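Local coordinates for protein chitinase (PDB 4TXG) that probably hydrolyses the glycosidic bonds of chitin, as a family 18 glycoside hydrolase, and probably also binds chitin through a carbohydrate-binding module, at residues I311-T317 and L338-Y342; G220-S226 and L235-R241; L413-G417 and N726-L730; V134-Y140 and G361-Q365. All coordinates share one frame; numbering follows the deposited sequence.

Interaction 1 (I311-T317 and L338-Y342); sequences IDFEYPT and LNKGY. With CS (cesium ion), chain D.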
loop_
_atom_site.group_PDB
_atom_site.type_symbol
_atom_site.label_atom_id
_atom_site.label_comp_id
_atom_site.label_asym_id
_atom_site.label_seq_id
_atom_site.Cartn_x
_atom_site.Cartn_y
_atom_site.Cartn_z
ATOM N N ILE A 311 -5.573 -6.783 -3.614
ATOM C CA ILE A 311 -4.466 -7.423 -4.310
ATOM C C ILE A 311 -3.146 -7.019 -3.666
ATOM O O ILE A 311 -2.788 -5.848 -3.672
ATOM C CB ILE A 311 -4.453 -7.039 -5.806
ATOM C CG1 ILE A 311 -5.756 -7.476 -6.471
ATOM C CG2 ILE A 311 -3.220 -7.628 -6.503
ATOM C CD1 ILE A 311 -5.990 -9.010 -6.455
ATOM N N ASP A 312 -2.439 -7.988 -3.098
ATOM C CA ASP A 312 -1.173 -7.734 -2.417
ATOM C C ASP A 312 -0.043 -8.461 -3.156
ATOM O O ASP A 312 0.588 -9.381 -2.634
ATOM C CB ASP A 312 -1.264 -8.176 -0.960
ATOM C CG ASP A 312 -0.075 -7.722 -0.135
ATOM O OD1 ASP A 312 0.865 -7.101 -0.694
ATOM O OD2 ASP A 312 -0.077 -7.991 1.082
ATOM N N PHE A 313 0.168 -8.035 -4.393
ATOM C CA PHE A 313 1.170 -8.595 -5.297
ATOM C C PHE A 313 2.520 -7.946 -4.983
ATOM O O PHE A 313 2.722 -6.763 -5.271
ATOM C CB PHE A 313 0.684 -8.339 -6.742
ATOM C CG PHE A 313 1.553 -8.892 -7.861
ATOM C CD1 PHE A 313 2.847 -9.369 -7.661
ATOM C CD2 PHE A 313 1.045 -8.891 -9.156
ATOM C CE1 PHE A 313 3.612 -9.842 -8.734
ATOM C CE2 PHE A 313 1.793 -9.376 -10.232
ATOM C CZ PHE A 313 3.083 -9.843 -10.019
ATOM N N GLU A 314 3.432 -8.705 -4.370
ATOM C CA GLU A 314 4.731 -8.161 -3.978
ATOM C C GLU A 314 5.870 -8.820 -4.766
ATOM O O GLU A 314 6.398 -9.841 -4.319
ATOM C CB GLU A 314 4.957 -8.343 -2.460
ATOM C CG GLU A 314 3.811 -7.748 -1.598
ATOM C CD GLU A 314 4.062 -7.749 -0.083
ATOM O OE1 GLU A 314 5.158 -8.125 0.380
ATOM O OE2 GLU A 314 3.138 -7.362 0.661
ATOM N N TYR A 315 6.281 -8.259 -5.912
ATOM C CA TYR A 315 5.806 -6.984 -6.479
ATOM C C TYR A 315 5.855 -7.048 -7.992
ATOM O O TYR A 315 6.748 -7.694 -8.539
ATOM C CB TYR A 315 6.690 -5.806 -6.056
ATOM C CG TYR A 315 6.732 -5.572 -4.583
ATOM C CD1 TYR A 315 5.754 -4.815 -3.964
ATOM C CD2 TYR A 315 7.745 -6.121 -3.808
ATOM C CE1 TYR A 315 5.786 -4.599 -2.611
ATOM C CE2 TYR A 315 7.777 -5.922 -2.453
ATOM C CZ TYR A 315 6.796 -5.158 -1.861
ATOM O OH TYR A 315 6.834 -4.949 -0.504
ATOM N N PRO A 316 4.946 -6.330 -8.670
ATOM C CA PRO A 316 4.982 -6.266 -10.133
ATOM C C PRO A 316 5.954 -5.190 -10.615
ATOM O O PRO A 316 5.559 -4.238 -11.295
ATOM C CB PRO A 316 3.538 -5.911 -10.496
ATOM C CG PRO A 316 3.110 -5.007 -9.352
ATOM C CD PRO A 316 3.781 -5.608 -8.116
ATOM N N THR A 317 7.223 -5.329 -10.252
ATOM C CA THR A 317 8.191 -4.311 -10.611
ATOM C C THR A 317 9.284 -4.879 -11.507
ATOM O O THR A 317 9.627 -6.064 -11.419
ATOM C CB THR A 317 8.823 -3.677 -9.355
ATOM O OG1 THR A 317 9.716 -2.623 -9.733
ATOM C CG2 THR A 317 9.577 -4.713 -8.526
ATOM N N LEU A 338 6.100 -7.370 -16.403
ATOM C CA LEU A 338 5.271 -7.342 -15.196
ATOM C C LEU A 338 4.335 -6.140 -15.129
ATOM O O LEU A 338 3.229 -6.240 -14.586
ATOM C CB LEU A 338 6.150 -7.376 -13.941
ATOM C CG LEU A 338 6.834 -8.726 -13.707
ATOM C CD1 LEU A 338 7.757 -8.676 -12.503
ATOM C CD2 LEU A 338 5.797 -9.826 -13.545
ATOM N N ASN A 339 4.756 -5.002 -15.665
ATOM C CA ASN A 339 3.862 -3.848 -15.643
ATOM C C ASN A 339 2.615 -4.077 -16.505
ATOM O O ASN A 339 1.502 -3.803 -16.061
ATOM C CB ASN A 339 4.586 -2.583 -16.107
ATOM C CG ASN A 339 5.359 -1.929 -14.985
ATOM O OD1 ASN A 339 4.824 -1.092 -14.257
ATOM N ND2 ASN A 339 6.607 -2.335 -14.814
ATOM N N LYS A 340 2.808 -4.560 -17.730
ATOM C CA LYS A 340 1.668 -4.888 -18.596
ATOM C C LYS A 340 0.784 -5.972 -17.982
ATOM O O LYS A 340 -0.448 -5.930 -18.094
ATOM C CB LYS A 340 2.143 -5.347 -19.974
ATOM C CG LYS A 340 2.904 -4.291 -20.734
ATOM C CD LYS A 340 2.000 -3.143 -21.100
ATOM C CE LYS A 340 1.481 -3.302 -22.517
ATOM N NZ LYS A 340 2.529 -3.175 -23.596
ATOM N N GLY A 341 1.413 -6.952 -17.342
ATOM C CA GLY A 341 0.668 -8.038 -16.726
ATOM C C GLY A 341 -0.196 -7.543 -15.586
ATOM O O GLY A 341 -1.322 -8.007 -15.386
ATOM N N TYR A 342 0.334 -6.592 -14.824
ATOM C CA TYR A 342 -0.372 -6.083 -13.655
ATOM C C TYR A 342 -1.528 -5.187 -14.070
ATOM O O TYR A 342 -2.618 -5.240 -13.491
ATOM C CB TYR A 342 0.608 -5.327 -12.773
ATOM C CG TYR A 342 0.110 -4.898 -11.418
ATOM C CD1 TYR A 342 -0.340 -5.829 -10.482
ATOM C CD2 TYR A 342 0.155 -3.561 -11.048
ATOM C CE1 TYR A 342 -0.739 -5.422 -9.218
ATOM C CE2 TYR A 342 -0.247 -3.154 -9.800
ATOM C CZ TYR A 342 -0.693 -4.082 -8.891
ATOM O OH TYR A 342 -1.084 -3.647 -7.645
HETATM CS CS CS D . 4.782 -6.162 2.937
HETATM O O HOH W 1 -0.733 -5.268 -5.396
HETATM O O HOH W 2 1.760 -7.474 3.193
HETATM O O HOH W 3 7.539 -6.634 1.585
HETATM O O HOH W 4 3.550 -2.417 -12.018
HETATM O O HOH W 5 5.822 -8.633 5.031
HETATM O O HOH W 6 2.013 -5.965 4.965
HETATM O O HOH W 7 6.579 -5.026 4.602
#

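Interaction 2 (G220-S226 and L235-R241); sequences GAEMDAS and LLTQYKR. With CS (cesium ion), chain E.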
loop_
_atom_site.group_PDB
_atom_site.type_symbol
_atom_site.label_atom_id
_atom_site.label_comp_id
_atom_site.label_asym_id
_atom_site.label_seq_id
_atom_site.Cartn_x
_atom_site.Cartn_y
_atom_site.Cartn_z
ATOM N N GLY A 220 -18.080 -15.601 22.375
ATOM C CA GLY A 220 -18.083 -14.700 21.239
ATOM C C GLY A 220 -17.616 -15.340 19.945
ATOM O O GLY A 220 -17.745 -14.740 18.876
ATOM N N ALA A 221 -17.076 -16.554 20.028
ATOM C CA ALA A 221 -16.541 -17.221 18.834
ATOM C C ALA A 221 -17.425 -18.378 18.365
ATOM O O ALA A 221 -16.987 -19.220 17.580
ATOM C CB ALA A 221 -15.124 -17.722 19.097
ATOM N N GLU A 222 -18.662 -18.414 18.855
ATOM C CA GLU A 222 -19.591 -19.487 18.516
ATOM C C GLU A 222 -19.952 -19.464 17.031
ATOM O O GLU A 222 -20.161 -18.397 16.446
ATOM C CB GLU A 222 -20.866 -19.396 19.367
ATOM C CG GLU A 222 -20.633 -19.500 20.877
ATOM C CD GLU A 222 -20.314 -18.159 21.541
ATOM O OE1 GLU A 222 -20.186 -17.134 20.834
ATOM O OE2 GLU A 222 -20.196 -18.130 22.783
ATOM N N MET A 223 -20.033 -20.652 16.441
ATOM C CA MET A 223 -20.337 -20.794 15.019
ATOM C C MET A 223 -21.824 -20.618 14.754
ATOM O O MET A 223 -22.660 -21.059 15.540
ATOM C CB MET A 223 -19.876 -22.166 14.509
ATOM C CG MET A 223 -18.360 -22.343 14.512
ATOM S SD MET A 223 -17.561 -21.313 13.268
ATOM C CE MET A 223 -16.335 -20.442 14.249
ATOM N N ASP A 224 -22.140 -19.950 13.653
ATOM C CA ASP A 224 -23.503 -19.887 13.130
ATOM C C ASP A 224 -23.746 -21.167 12.335
ATOM O O ASP A 224 -23.133 -21.377 11.291
ATOM C CB ASP A 224 -23.677 -18.638 12.250
ATOM C CG ASP A 224 -25.067 -18.521 11.616
ATOM O OD1 ASP A 224 -25.877 -19.469 11.669
ATOM O OD2 ASP A 224 -25.347 -17.446 11.038
ATOM N N ALA A 225 -24.644 -22.012 12.831
ATOM C CA ALA A 225 -24.905 -23.296 12.187
ATOM C C ALA A 225 -25.551 -23.157 10.809
ATOM O O ALA A 225 -25.607 -24.133 10.054
ATOM C CB ALA A 225 -25.789 -24.164 13.085
ATOM N N SER A 226 -26.059 -21.966 10.492
ATOM C CA SER A 226 -26.795 -21.762 9.245
ATOM C C SER A 226 -25.887 -21.374 8.073
ATOM O O SER A 226 -26.359 -21.212 6.945
ATOM C CB SER A 226 -27.892 -20.697 9.440
ATOM O OG SER A 226 -27.366 -19.372 9.346
ATOM N N LEU A 235 -17.380 -16.412 11.540
ATOM C CA LEU A 235 -17.424 -15.300 12.485
ATOM C C LEU A 235 -17.474 -13.944 11.763
ATOM O O LEU A 235 -18.216 -13.057 12.179
ATOM C CB LEU A 235 -16.224 -15.365 13.442
ATOM C CG LEU A 235 -16.295 -16.538 14.435
ATOM C CD1 LEU A 235 -15.090 -16.585 15.369
ATOM C CD2 LEU A 235 -17.588 -16.450 15.248
ATOM N N LEU A 236 -16.716 -13.781 10.680
ATOM C CA LEU A 236 -16.772 -12.517 9.932
ATOM C C LEU A 236 -18.194 -12.236 9.453
ATOM O O LEU A 236 -18.710 -11.124 9.604
ATOM C CB LEU A 236 -15.806 -12.535 8.736
ATOM C CG LEU A 236 -14.311 -12.520 9.063
ATOM C CD1 LEU A 236 -13.515 -12.622 7.760
ATOM C CD2 LEU A 236 -13.923 -11.268 9.824
ATOM N N THR A 237 -18.846 -13.258 8.909
ATOM C CA THR A 237 -20.209 -13.092 8.405
ATOM C C THR A 237 -21.163 -12.699 9.523
ATOM O O THR A 237 -22.010 -11.809 9.364
ATOM C CB THR A 237 -20.694 -14.379 7.723
ATOM O OG1 THR A 237 -19.845 -14.654 6.600
ATOM C CG2 THR A 237 -22.136 -14.224 7.230
ATOM N N GLN A 238 -21.013 -13.356 10.667
ATOM C CA GLN A 238 -21.857 -13.052 11.825
ATOM C C GLN A 238 -21.701 -11.628 12.352
ATOM O O GLN A 238 -22.685 -10.944 12.636
ATOM C CB GLN A 238 -21.550 -14.020 12.952
ATOM C CG GLN A 238 -22.125 -15.394 12.767
ATOM C CD GLN A 238 -21.946 -16.204 14.018
ATOM O OE1 GLN A 238 -22.739 -16.092 14.949
ATOM N NE2 GLN A 238 -20.877 -16.995 14.072
ATOM N N TYR A 239 -20.459 -11.192 12.521
ATOM C CA TYR A 239 -20.227 -9.881 13.118
ATOM C C TYR A 239 -20.627 -8.762 12.169
ATOM O O TYR A 239 -21.052 -7.700 12.615
ATOM C CB TYR A 239 -18.770 -9.732 13.564
ATOM C CG TYR A 239 -18.544 -10.328 14.930
ATOM C CD1 TYR A 239 -18.279 -11.677 15.082
ATOM C CD2 TYR A 239 -18.639 -9.545 16.075
ATOM C CE1 TYR A 239 -18.103 -12.234 16.342
ATOM C CE2 TYR A 239 -18.461 -10.090 17.335
ATOM C CZ TYR A 239 -18.195 -11.435 17.463
ATOM O OH TYR A 239 -18.022 -11.981 18.720
ATOM N N LYS A 240 -20.523 -9.000 10.866
ATOM C CA LYS A 240 -20.954 -7.988 9.908
ATOM C C LYS A 240 -22.443 -7.684 10.035
ATOM O O LYS A 240 -22.875 -6.583 9.709
ATOM C CB LYS A 240 -20.621 -8.410 8.475
ATOM C CG LYS A 240 -19.147 -8.279 8.160
ATOM C CD LYS A 240 -18.909 -7.840 6.731
ATOM C CE LYS A 240 -19.285 -8.903 5.748
ATOM N NZ LYS A 240 -18.994 -8.451 4.350
ATOM N N ARG A 241 -23.228 -8.647 10.522
ATOM C CA ARG A 241 -24.653 -8.397 10.731
ATOM C C ARG A 241 -24.883 -7.371 11.834
ATOM O O ARG A 241 -25.827 -6.574 11.776
ATOM C CB ARG A 241 -25.387 -9.694 11.078
ATOM C CG ARG A 241 -25.247 -10.771 10.027
ATOM C CD ARG A 241 -25.995 -12.004 10.480
ATOM N NE ARG A 241 -25.834 -13.124 9.566
ATOM C CZ ARG A 241 -25.748 -14.384 9.976
ATOM N NH1 ARG A 241 -25.792 -14.653 11.274
ATOM N NH2 ARG A 241 -25.611 -15.361 9.096
HETATM CS CS CS E . -24.055 -17.957 16.824
#

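Interaction 3 (L413-G417 and N726-L730); sequences LYDDG and NVGGL. With CS (cesium ion), chain K.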
loop_
_atom_site.group_PDB
_atom_site.type_symbol
_atom_site.label_atom_id
_atom_site.label_comp_id
_atom_site.label_asym_id
_atom_site.label_seq_id
_atom_site.Cartn_x
_atom_site.Cartn_y
_atom_site.Cartn_z
ATOM N N LEU A 413 7.431 9.187 9.315
ATOM C CA LEU A 413 6.473 10.047 8.613
ATOM C C LEU A 413 7.179 10.950 7.598
ATOM O O LEU A 413 6.712 11.120 6.470
ATOM C CB LEU A 413 5.696 10.914 9.604
ATOM C CG LEU A 413 4.705 11.915 9.006
ATOM C CD1 LEU A 413 3.667 11.205 8.148
ATOM C CD2 LEU A 413 4.029 12.719 10.110
ATOM N N TYR A 414 8.292 11.540 8.029
ATOM C CA TYR A 414 9.044 12.512 7.234
ATOM C C TYR A 414 10.505 12.131 7.036
ATOM O O TYR A 414 11.058 11.338 7.787
ATOM C CB TYR A 414 9.050 13.879 7.920
ATOM C CG TYR A 414 7.734 14.600 8.062
ATOM C CD1 TYR A 414 6.821 14.659 7.016
ATOM C CD2 TYR A 414 7.441 15.292 9.236
ATOM C CE1 TYR A 414 5.635 15.358 7.147
ATOM C CE2 TYR A 414 6.260 15.987 9.381
ATOM C CZ TYR A 414 5.365 16.023 8.332
ATOM O OH TYR A 414 4.196 16.728 8.480
ATOM N N ASP A 415 11.131 12.759 6.049
ATOM C CA ASP A 415 12.584 12.779 5.930
ATOM C C ASP A 415 13.170 13.771 6.956
ATOM O O ASP A 415 12.552 14.808 7.218
ATOM C CB ASP A 415 12.978 13.185 4.515
ATOM C CG ASP A 415 14.472 13.088 4.281
ATOM O OD1 ASP A 415 14.959 11.960 4.054
ATOM O OD2 ASP A 415 15.146 14.133 4.344
ATOM N N ASP A 416 14.334 13.453 7.531
ATOM C CA ASP A 416 15.025 14.372 8.457
ATOM C C ASP A 416 16.399 14.772 7.918
ATOM O O ASP A 416 17.195 15.408 8.616
ATOM C CB ASP A 416 15.158 13.750 9.871
ATOM C CG ASP A 416 16.173 12.588 9.946
ATOM O OD1 ASP A 416 16.628 12.080 8.899
ATOM O OD2 ASP A 416 16.503 12.164 11.084
ATOM N N GLY A 417 16.669 14.407 6.670
ATOM C CA GLY A 417 17.920 14.772 6.029
ATOM C C GLY A 417 19.079 13.881 6.443
ATOM O O GLY A 417 20.215 14.083 6.001
ATOM N N ASN A 726 12.807 18.474 1.713
ATOM C CA ASN A 726 11.499 18.038 2.208
ATOM C C ASN A 726 11.565 17.626 3.675
ATOM O O ASN A 726 10.719 16.883 4.163
ATOM C CB ASN A 726 10.904 16.908 1.344
ATOM C CG ASN A 726 11.699 15.600 1.412
ATOM O OD1 ASN A 726 12.920 15.603 1.547
ATOM N ND2 ASN A 726 10.996 14.474 1.285
ATOM N N VAL A 727 12.556 18.139 4.399
ATOM C CA VAL A 727 12.537 17.981 5.849
ATOM C C VAL A 727 11.288 18.667 6.398
ATOM O O VAL A 727 10.994 19.820 6.052
ATOM C CB VAL A 727 13.805 18.561 6.501
ATOM C CG1 VAL A 727 13.647 18.626 8.015
ATOM C CG2 VAL A 727 15.007 17.723 6.120
ATOM N N GLY A 728 10.530 17.948 7.221
ATOM C CA GLY A 728 9.290 18.480 7.760
ATOM C C GLY A 728 8.119 18.295 6.815
ATOM O O GLY A 728 7.017 18.802 7.062
ATOM N N GLY A 729 8.364 17.583 5.718
ATOM C CA GLY A 729 7.318 17.226 4.770
ATOM C C GLY A 729 7.366 17.995 3.465
ATOM O O GLY A 729 7.856 19.118 3.418
ATOM N N LEU A 730 6.859 17.386 2.394
ATOM C CA LEU A 730 6.707 18.094 1.129
ATOM C C LEU A 730 5.683 19.219 1.305
ATOM O O LEU A 730 4.699 19.046 2.017
ATOM C CB LEU A 730 6.285 17.121 0.026
ATOM C CG LEU A 730 7.421 16.181 -0.396
ATOM C CD1 LEU A 730 6.877 14.910 -1.071
ATOM C CD2 LEU A 730 8.369 16.931 -1.318
HETATM CS CS CS K . 11.380 22.864 6.732
HETATM O O HOH W 8 9.548 14.557 4.520
HETATM O O HOH W 9 11.344 16.108 9.279
HETATM O O HOH W 10 8.959 21.189 4.758
HETATM O O HOH W 11 12.599 22.539 4.062
#

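Interaction 4 (V134-Y140 and G361-Q365); sequences VPYCAVY and GRYYQ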
loop_
_atom_site.group_PDB
_atom_site.type_symbol
_atom_site.label_atom_id
_atom_site.label_comp_id
_atom_site.label_asym_id
_atom_site.label_seq_id
_atom_site.Cartn_x
_atom_site.Cartn_y
_atom_site.Cartn_z
ATOM N N VAL A 134 -22.972 0.006 -12.924
ATOM C CA VAL A 134 -22.272 -0.303 -11.682
ATOM C C VAL A 134 -22.936 0.433 -10.527
ATOM O O VAL A 134 -23.079 1.652 -10.578
ATOM C CB VAL A 134 -20.798 0.093 -11.790
ATOM C CG1 VAL A 134 -20.040 -0.270 -10.523
ATOM C CG2 VAL A 134 -20.176 -0.562 -13.019
ATOM N N PRO A 135 -23.341 -0.304 -9.480
ATOM C CA PRO A 135 -24.131 0.274 -8.382
ATOM C C PRO A 135 -23.303 1.077 -7.373
ATOM O O PRO A 135 -23.255 0.724 -6.197
ATOM C CB PRO A 135 -24.749 -0.963 -7.714
ATOM C CG PRO A 135 -23.742 -2.042 -7.954
ATOM C CD PRO A 135 -23.183 -1.765 -9.337
ATOM N N TYR A 136 -22.689 2.165 -7.821
ATOM C CA TYR A 136 -21.817 2.955 -6.941
ATOM C C TYR A 136 -22.536 3.517 -5.720
ATOM O O TYR A 136 -21.933 3.678 -4.667
ATOM C CB TYR A 136 -21.192 4.120 -7.701
ATOM C CG TYR A 136 -20.171 3.707 -8.724
ATOM C CD1 TYR A 136 -18.993 3.065 -8.342
ATOM C CD2 TYR A 136 -20.381 3.961 -10.070
ATOM C CE1 TYR A 136 -18.052 2.691 -9.288
ATOM C CE2 TYR A 136 -19.456 3.583 -11.008
ATOM C CZ TYR A 136 -18.297 2.957 -10.616
ATOM O OH TYR A 136 -17.384 2.598 -11.578
ATOM N N CYS A 137 -23.817 3.830 -5.867
ATOM C CA CYS A 137 -24.524 4.524 -4.799
ATOM C C CYS A 137 -24.814 3.603 -3.618
ATOM O O CYS A 137 -25.241 4.060 -2.563
ATOM C CB CYS A 137 -25.807 5.159 -5.333
ATOM S SG CYS A 137 -25.462 6.700 -6.237
ATOM N N ALA A 138 -24.537 2.317 -3.788
ATOM C CA ALA A 138 -24.643 1.364 -2.686
ATOM C C ALA A 138 -23.533 1.558 -1.642
ATOM O O ALA A 138 -23.705 1.199 -0.476
ATOM C CB ALA A 138 -24.617 -0.075 -3.226
ATOM N N VAL A 139 -22.406 2.131 -2.064
ATOM C CA VAL A 139 -21.216 2.244 -1.214
ATOM C C VAL A 139 -20.709 3.690 -1.161
ATOM O O VAL A 139 -20.059 4.099 -0.192
ATOM C CB VAL A 139 -20.079 1.299 -1.729
ATOM C CG1 VAL A 139 -18.724 1.619 -1.105
ATOM C CG2 VAL A 139 -20.446 -0.166 -1.470
ATOM N N TYR A 140 -21.017 4.466 -2.200
ATOM C CA TYR A 140 -20.517 5.833 -2.304
ATOM C C TYR A 140 -21.628 6.878 -2.277
ATOM O O TYR A 140 -22.777 6.601 -2.613
ATOM C CB TYR A 140 -19.699 6.001 -3.587
ATOM C CG TYR A 140 -18.478 5.106 -3.617
ATOM C CD1 TYR A 140 -17.391 5.363 -2.796
ATOM C CD2 TYR A 140 -18.420 3.998 -4.463
ATOM C CE1 TYR A 140 -16.265 4.550 -2.808
ATOM C CE2 TYR A 140 -17.290 3.178 -4.490
ATOM C CZ TYR A 140 -16.223 3.455 -3.653
ATOM O OH TYR A 140 -15.100 2.646 -3.663
ATOM N N GLY A 361 -26.626 -6.386 -7.776
ATOM C CA GLY A 361 -27.207 -5.217 -7.142
ATOM C C GLY A 361 -26.492 -4.798 -5.875
ATOM O O GLY A 361 -27.102 -4.220 -4.976
ATOM N N ARG A 362 -25.195 -5.094 -5.790
ATOM C CA ARG A 362 -24.382 -4.635 -4.672
ATOM C C ARG A 362 -22.962 -4.436 -5.180
ATOM O O ARG A 362 -22.544 -5.090 -6.120
ATOM C CB ARG A 362 -24.426 -5.624 -3.508
ATOM C CG ARG A 362 -23.706 -6.929 -3.753
ATOM C CD ARG A 362 -22.330 -6.899 -3.125
ATOM N NE ARG A 362 -22.276 -7.596 -1.842
ATOM C CZ ARG A 362 -21.474 -7.232 -0.848
ATOM N NH1 ARG A 362 -21.464 -7.914 0.296
ATOM N NH2 ARG A 362 -20.685 -6.170 -1.004
ATOM N N TYR A 363 -22.222 -3.527 -4.565
ATOM C CA TYR A 363 -20.934 -3.129 -5.123
ATOM C C TYR A 363 -19.769 -3.960 -4.586
ATOM O O TYR A 363 -19.758 -4.342 -3.409
ATOM C CB TYR A 363 -20.705 -1.642 -4.835
ATOM C CG TYR A 363 -19.492 -1.101 -5.521
ATOM C CD1 TYR A 363 -19.507 -0.857 -6.885
ATOM C CD2 TYR A 363 -18.323 -0.861 -4.817
ATOM C CE1 TYR A 363 -18.395 -0.372 -7.528
ATOM C CE2 TYR A 363 -17.201 -0.379 -5.454
ATOM C CZ TYR A 363 -17.249 -0.131 -6.807
ATOM O OH TYR A 363 -16.148 0.350 -7.469
ATOM N N TYR A 364 -18.783 -4.231 -5.444
ATOM C CA TYR A 364 -17.562 -4.930 -5.031
ATOM C C TYR A 364 -16.341 -4.044 -5.243
ATOM O O TYR A 364 -16.101 -3.561 -6.346
ATOM C CB TYR A 364 -17.376 -6.247 -5.800
ATOM C CG TYR A 364 -18.524 -7.222 -5.631
ATOM C CD1 TYR A 364 -18.741 -7.861 -4.413
ATOM C CD2 TYR A 364 -19.386 -7.502 -6.683
ATOM C CE1 TYR A 364 -19.793 -8.756 -4.249
ATOM C CE2 TYR A 364 -20.449 -8.394 -6.532
ATOM C CZ TYR A 364 -20.645 -9.015 -5.313
ATOM O OH TYR A 364 -21.694 -9.903 -5.155
ATOM N N GLN A 365 -15.574 -3.839 -4.181
ATOM C CA GLN A 365 -14.389 -2.989 -4.250
ATOM C C GLN A 365 -13.148 -3.772 -4.684
ATOM O O GLN A 365 -13.000 -4.951 -4.369
ATOM C CB GLN A 365 -14.137 -2.308 -2.892
ATOM C CG GLN A 365 -15.107 -1.154 -2.579
ATOM C CD GLN A 365 -14.806 -0.459 -1.252
ATOM O OE1 GLN A 365 -14.649 -1.116 -0.222
ATOM N NE2 GLN A 365 -14.723 0.874 -1.274
HETATM O O HOH W 12 -15.864 0.383 -10.615
#

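Interaction 1 (I311-T317 and L338-Y342)
The chain leaving strand 308-312 comes nearest to the first turn of helix 338-360 at P316 and L338, whose CA atoms lie 5.2 Å apart, and P316 is the centre of an inverse gamma turn. Its CG stands over the middle of one face of the Y342 ring, 3.5 Å from the centroid and 7° off the normal, a CH-pi contact. With CG anti to the backbone N (chi1 -171°), the Y342 ring runs alongside P316 and F313, both on the same side of its plane. F313 CD2 meets Y342 CD1 at 3.6 Å, the two rings oblique, while I311 CG2 touches the tyrosine at its edge. Strand and helix form a beta-alpha step of the TIM barrel; D312 and, just beyond, E314 belong to the DxxDxDxE signature of family 18, and E314 OE1 and OE2 both bind a cesium ion. L338 CD1 packs against T317 O at 3.4 Å. One water links F313 N to Y342 OH, another P316 O to N339 OD1; G379 O holds N339 ND2.

Interaction 2 (G220-S226 and L235-R241)
L235 meets the loop with its branched end: CD2 lies 3.4 Å from E222 O, and CD1 touches A221 CB. M223 also arrives here, although its CB points away from the helix; bends at its second and third torsions return CE to 3.9 Å from L235 CG, the two side chains crossing at about a right angle. One turn later, Q238 stretches out beyond CG, and its NE2 donates to E222 O at 2.8 Å in a nearly straight bond (173°) that lies in both the amide and the carbonyl plane. The same NE2 comes close to D224 N, another donor, and N234 OD1 reconciles them by accepting from D224 N and, weakly, from Q238 NE2. Q238 OE1 binds a cesium ion at 3.0 Å. Y239 donates its OH to G220 O at 2.8 Å, the carbonyl lying at the ring edge. R241, extended from CG to NE, grips D224 end-on: NH1 (2.8 Å) and NH2 (2.9 Å) both reach OD2 in a salt bridge, with the carboxylate turned 74° from the guanidinium plane. D224 OD1 meanwhile closes an Asx turn with S226 N. The loop thus folds back along helix 231-242, an outer helix of the barrel; Y239 stacks on W180, and K240 reaches T248 of strand 247-253 and D307, just ahead of strand 308-312.

Interaction 3 (L413-G417 and N726-L730)
Y414 holds its CG anti to its carbonyl carbon (chi1 -65°), which lays the ring flat against the G728-G729 peptide, whereas D415 sets CG anti to its backbone N (chi1 -174°), bringing OD2 to G417 N in an Asx turn while CB rests against the N726 amide. The partner is a type II beta turn from N726 to G729, closed by G729 N to N726 O, and it joins the family 18 catalytic part to the Chitinase C part. G728 C lies 3.6 Å above the centre of the Y414 ring, G728 CA makes a CH-pi contact 19° off the normal, and L413 CG occupies the opposite face. G729 CA comes to 3.4 Å from Y414 CD1, an approach suited to glycine. Two waters bridge the backbones, linking D415 N with N726 O and D415 O with G728 N. V727 CA meets D415 O directly (3.5 Å). G437 O holds N726 ND2, and Y428 OH bonds D415 OD1. V727 CG2 rests 3.7 Å from G417 N, and V727 O binds a cesium ion at 3.1 Å.

Interaction 4 (V134-Y140 and G361-Q365)
The Y363 ring has Y136 and Y140 on the same side of its plane, with V134 CG1 at its edge, 3.4 Å from CE1. Y140 makes an offset edge-to-face pair, turning its edge to the Y363 face with the planes 73° apart; Y136 lies oblique, its CE1 3.5 Å from Y363 CE1. V134 CG1 also sits over one face of Y136, near the rim, one methyl serving that face and the Y363 edge. This aromatic cluster joins the segment ahead of strand 155-161, the first of the barrel, to the turn between helix 338-360 and strand 365-371, at the TIM barrel end remote from the catalytic signature. With CG anti to its own N (chi1 -173°), Y363 sends its ring in among V134, Y136 and Y140; V139 CG2 touches Y363 CB at 3.7 Å. Q365 NE2 donates almost straight to Y140 OH (3.0 Å, 170°), with the hydroxyl in the amide plane. D390 OD1 bonds the hydroxyls of Y140 and Y363, and a water joins those of Y136 and Y363.

Interactions 1 and 2 lie within the family 18 barrel, interaction 4 joins the chain ahead of its first strand to it, and both 1 and 2 are nested within the chain loop closed by 4. Interactions 1 and 4 sit at the two ends of helix 338-360, their centres 26 Å apart, so one beta-alpha-beta crossover is tied near the catalytic signature and again at the opposite end. Interaction 2 has its nearest atoms about 5 Å from those of 4, and D307 takes salt bridges from K240 and R362, bridging the two. Interaction 3 follows in the chain, its centre 38 Å from that of 4 on the other side of the chain's centre, and packs a turn of the Chitinase C part against a loop of the family 18 part.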